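Local atomic coordinates of 2-dehydropantoate 2-reductase (Geobacter metallireducens, PDB entry 3HN2), a protein that probably catalyses the NADPH-dependent reduction of ketopantoate to pantoate, the second step in making (R)-pantoate for pantothenate biosynthesis. Residues I121-C129 / L179-W189. Residues are numbered along the deposited sequence; the frame is centred on the assembly and turned at random.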
loop_
_atom_site.group_PDB
_atom_site.type_symbol
_atom_site.label_atom_id
_atom_site.label_comp_id
_atom_site.label_asym_id
_atom_site.label_seq_id
_atom_site.Cartn_x
_atom_site.Cartn_y
_atom_site.Cartn_z
ATOM N N ILE A 121 30.679 4.013 -7.653
ATOM C CA ILE A 121 29.566 3.847 -6.715
ATOM C C ILE A 121 28.200 4.090 -7.349
ATOM O O ILE A 121 27.973 5.110 -7.996
ATOM C CB ILE A 121 29.767 4.715 -5.433
ATOM C CG1 ILE A 121 31.158 4.481 -4.830
ATOM C CG2 ILE A 121 28.683 4.454 -4.385
ATOM C CD1 ILE A 121 31.525 3.017 -4.536
ATOM N N ILE A 122 27.302 3.128 -7.160
ATOM C CA ILE A 122 25.920 3.242 -7.607
ATOM C C ILE A 122 24.984 3.048 -6.402
ATOM O O ILE A 122 25.093 2.080 -5.645
ATOM C CB ILE A 122 25.586 2.253 -8.770
ATOM C CG1 ILE A 122 26.360 2.612 -10.039
ATOM C CG2 ILE A 122 24.105 2.280 -9.123
ATOM C CD1 ILE A 122 27.613 1.798 -10.267
ATOM N N GLY A 123 24.082 3.997 -6.216
ATOM C CA GLY A 123 23.120 3.910 -5.141
ATOM C C GLY A 123 21.804 3.355 -5.632
ATOM O O GLY A 123 21.259 3.808 -6.647
ATOM N N GLY A 124 21.304 2.362 -4.913
ATOM C CA GLY A 124 19.989 1.806 -5.185
ATOM C C GLY A 124 19.104 1.934 -3.964
ATOM O O GLY A 124 19.349 1.288 -2.944
ATOM N N VAL A 125 18.096 2.797 -4.046
ATOM C CA VAL A 125 17.047 2.813 -3.019
ATOM C C VAL A 125 16.042 1.731 -3.383
ATOM O O VAL A 125 15.363 1.813 -4.408
ATOM C CB VAL A 125 16.413 4.227 -2.767
ATOM C CG1 VAL A 125 16.334 5.031 -4.024
ATOM C CG2 VAL A 125 15.034 4.126 -2.100
ATOM N N ALA A 126 16.012 0.687 -2.561
ATOM C CA ALA A 126 15.131 -0.456 -2.761
ATOM C C ALA A 126 13.982 -0.408 -1.770
ATOM O O ALA A 126 14.154 0.040 -0.638
ATOM C CB ALA A 126 15.910 -1.743 -2.593
ATOM N N PHE A 127 12.808 -0.855 -2.196
ATOM C CA PHE A 127 11.673 -0.963 -1.284
ATOM C C PHE A 127 11.097 -2.371 -1.326
ATOM O O PHE A 127 10.488 -2.772 -2.315
ATOM C CB PHE A 127 10.598 0.081 -1.593
ATOM C CG PHE A 127 9.705 0.385 -0.422
ATOM C CD1 PHE A 127 10.049 1.386 0.487
ATOM C CD2 PHE A 127 8.529 -0.332 -0.216
ATOM C CE1 PHE A 127 9.232 1.671 1.581
ATOM C CE2 PHE A 127 7.710 -0.055 0.873
ATOM C CZ PHE A 127 8.060 0.950 1.773
ATOM N N LEU A 128 11.289 -3.101 -0.231
ATOM C CA LEU A 128 11.015 -4.529 -0.184
ATOM C C LEU A 128 10.414 -4.918 1.160
ATOM O O LEU A 128 10.873 -4.453 2.204
ATOM C CB LEU A 128 12.332 -5.284 -0.365
ATOM C CG LEU A 128 12.480 -6.512 -1.262
ATOM C CD1 LEU A 128 13.913 -6.985 -1.161
ATOM C CD2 LEU A 128 11.536 -7.644 -0.907
ATOM N N CYS A 129 9.393 -5.771 1.127
ATOM C CA CYS A 129 8.856 -6.399 2.338
ATOM C C CYS A 129 9.375 -7.831 2.409
ATOM O O CYS A 129 8.946 -8.689 1.634
ATOM C CB CYS A 129 7.325 -6.405 2.333
ATOM S SG CYS A 129 6.539 -4.814 2.044
ATOM N N LEU A 179 19.868 10.891 -6.994
ATOM C CA LEU A 179 20.008 9.793 -6.039
ATOM C C LEU A 179 19.842 10.295 -4.606
ATOM O O LEU A 179 19.132 9.685 -3.795
ATOM C CB LEU A 179 21.385 9.141 -6.204
ATOM C CG LEU A 179 21.877 8.163 -5.132
ATOM C CD1 LEU A 179 21.016 6.915 -5.120
ATOM C CD2 LEU A 179 23.340 7.806 -5.368
ATOM N N LYS A 180 20.501 11.417 -4.324
ATOM C CA LYS A 180 20.484 12.051 -3.019
ATOM C C LYS A 180 19.050 12.312 -2.547
ATOM O O LYS A 180 18.715 12.009 -1.404
ATOM C CB LYS A 180 21.289 13.349 -3.068
ATOM C CG LYS A 180 21.895 13.791 -1.742
ATOM C CD LYS A 180 22.377 15.236 -1.835
ATOM C CE LYS A 180 23.344 15.594 -0.719
ATOM N NZ LYS A 180 24.740 15.186 -1.042
ATOM N N ARG A 181 18.214 12.848 -3.439
ATOM C CA ARG A 181 16.812 13.136 -3.129
ATOM C C ARG A 181 16.042 11.863 -2.798
ATOM O O ARG A 181 15.372 11.807 -1.788
ATOM C CB ARG A 181 16.128 13.896 -4.270
ATOM C CG ARG A 181 14.650 14.207 -4.008
ATOM C CD ARG A 181 13.982 14.822 -5.222
ATOM N NE ARG A 181 12.583 14.421 -5.287
ATOM C CZ ARG A 181 11.547 15.243 -5.153
ATOM N NH1 ARG A 181 11.736 16.543 -4.978
ATOM N NH2 ARG A 181 10.316 14.760 -5.213
ATOM N N ALA A 182 16.199 10.843 -3.635
ATOM C CA ALA A 182 15.532 9.552 -3.486
ATOM C C ALA A 182 15.823 8.830 -2.162
ATOM O O ALA A 182 14.936 8.163 -1.615
ATOM C CB ALA A 182 15.883 8.661 -4.666
ATOM N N ARG A 183 17.059 8.955 -1.669
ATOM C CA ARG A 183 17.461 8.449 -0.349
ATOM C C ARG A 183 16.655 9.153 0.739
ATOM O O ARG A 183 16.091 8.507 1.631
ATOM C CB ARG A 183 18.964 8.678 -0.110
ATOM C CG ARG A 183 19.899 7.766 -0.912
ATOM C CD ARG A 183 20.378 6.568 -0.091
ATOM N NE ARG A 183 20.504 5.378 -0.930
ATOM C CZ ARG A 183 20.560 4.130 -0.474
ATOM N NH1 ARG A 183 20.671 3.122 -1.330
ATOM N NH2 ARG A 183 20.504 3.882 0.828
ATOM N N TRP A 184 16.591 10.481 0.640
ATOM C CA TRP A 184 15.819 11.305 1.558
ATOM C C TRP A 184 14.317 11.059 1.439
ATOM O O TRP A 184 13.588 11.165 2.426
ATOM C CB TRP A 184 16.122 12.781 1.320
ATOM C CG TRP A 184 17.345 13.261 2.028
ATOM C CD1 TRP A 184 18.583 13.468 1.482
ATOM C CD2 TRP A 184 17.458 13.598 3.418
ATOM N NE1 TRP A 184 19.455 13.915 2.445
ATOM C CE2 TRP A 184 18.795 13.999 3.643
ATOM C CE3 TRP A 184 16.564 13.588 4.496
ATOM C CZ2 TRP A 184 19.258 14.396 4.902
ATOM C CZ3 TRP A 184 17.025 13.987 5.751
ATOM C CH2 TRP A 184 18.360 14.386 5.940
ATOM N N GLU A 185 13.869 10.735 0.228
ATOM C CA GLU A 185 12.479 10.384 -0.031
ATOM C C GLU A 185 12.078 9.136 0.752
ATOM O O GLU A 185 10.984 9.081 1.305
ATOM C CB GLU A 185 12.245 10.168 -1.530
ATOM C CG GLU A 185 12.326 11.428 -2.401
ATOM C CD GLU A 185 11.911 11.176 -3.849
ATOM O OE1 GLU A 185 12.138 10.056 -4.363
ATOM O OE2 GLU A 185 11.356 12.103 -4.478
ATOM N N LYS A 186 12.976 8.151 0.810
ATOM C CA LYS A 186 12.722 6.914 1.550
ATOM C C LYS A 186 12.871 7.110 3.054
ATOM O O LYS A 186 12.260 6.383 3.838
ATOM C CB LYS A 186 13.638 5.783 1.083
ATOM C CG LYS A 186 13.002 4.412 1.250
ATOM C CD LYS A 186 14.027 3.326 1.507
ATOM C CE LYS A 186 13.341 2.045 1.951
ATOM N NZ LYS A 186 14.291 0.907 2.089
ATOM N N LEU A 187 13.689 8.090 3.444
ATOM C CA LEU A 187 13.859 8.476 4.849
ATOM C C LEU A 187 12.583 9.068 5.440
ATOM O O LEU A 187 12.340 8.940 6.637
ATOM C CB LEU A 187 15.030 9.461 5.006
ATOM C CG LEU A 187 16.360 9.011 5.633
ATOM C CD1 LEU A 187 16.531 7.488 5.730
ATOM C CD2 LEU A 187 17.568 9.648 4.914
ATOM N N VAL A 188 11.777 9.707 4.592
ATOM C CA VAL A 188 10.468 10.223 4.985
ATOM C C VAL A 188 9.545 9.093 5.459
ATOM O O VAL A 188 8.689 9.305 6.313
ATOM C CB VAL A 188 9.807 11.046 3.849
ATOM C CG1 VAL A 188 8.351 11.431 4.194
ATOM C CG2 VAL A 188 10.605 12.296 3.584
ATOM N N TRP A 189 9.747 7.892 4.922
ATOM C CA TRP A 189 8.984 6.731 5.355
ATOM C C TRP A 189 9.677 5.974 6.483
ATOM O O TRP A 189 9.022 5.566 7.463
ATOM C CB TRP A 189 8.711 5.775 4.186
ATOM C CG TRP A 189 7.682 4.770 4.551
ATOM C CD1 TRP A 189 6.324 4.899 4.416
ATOM C CD2 TRP A 189 7.907 3.493 5.162
ATOM N NE1 TRP A 189 5.699 3.771 4.881
ATOM C CE2 TRP A 189 6.637 2.896 5.358
ATOM C CE3 TRP A 189 9.057 2.793 5.557
ATOM C CZ2 TRP A 189 6.486 1.630 5.929
ATOM C CZ3 TRP A 189 8.910 1.527 6.137
ATOM C CH2 TRP A 189 7.628 0.962 6.316
#
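Val125 points from strand 121-129 at helix 179-189 and fills the middle of the interface: its CG1 methyl packs on Ala182 CB at 3.7 Å, while CG2 lies against the aliphatic chain of Lys186, 3.8 Å from CD. Two residues earlier, Gly123 has no side chain where one would point toward the helix, and Leu179 CD1 takes that place, 3.5 Å from Gly123 O. Arg183, bent at chi2 and chi3, brings NH1 up beside Gly124 O at an angle too poor for a hydrogen bond; its NE forms a salt bridge with Glu109, and NH2 hydrogen-bonds to the backbone carbonyls of Gln103 and Gly105.

Toward Lys186 and Phe127, both partly exposed, the packing is sparser, a lysine chain and one ring edge replacing close-set methyls. With CG anti to the backbone N (chi1 -151°) and the rest extended, Lys186 reaches across to the strand, and NZ donates to Ala126 O at 2.9 Å, almost in line with the carbonyl (173°). Its CE also touches Phe127 CD1. Shortening this side chain to an alanine is likely to leave Ala126 O without its lysine donor and open a gap beside Val125 and Phe127. Further along, Phe127 sets its edge over a face of Trp189 in a T-shaped stack, planes at 79°; Trp189 NE1 hydrogen-bonds to Thr249 OG1.

The contact thus joins the Rossmann-type domain to the first helix of the helical C-terminal domain, its lysine ammonium held by a backbone carbonyl where, as in other ketopantoate reductases, the cleft for cofactor and substrate probably lies.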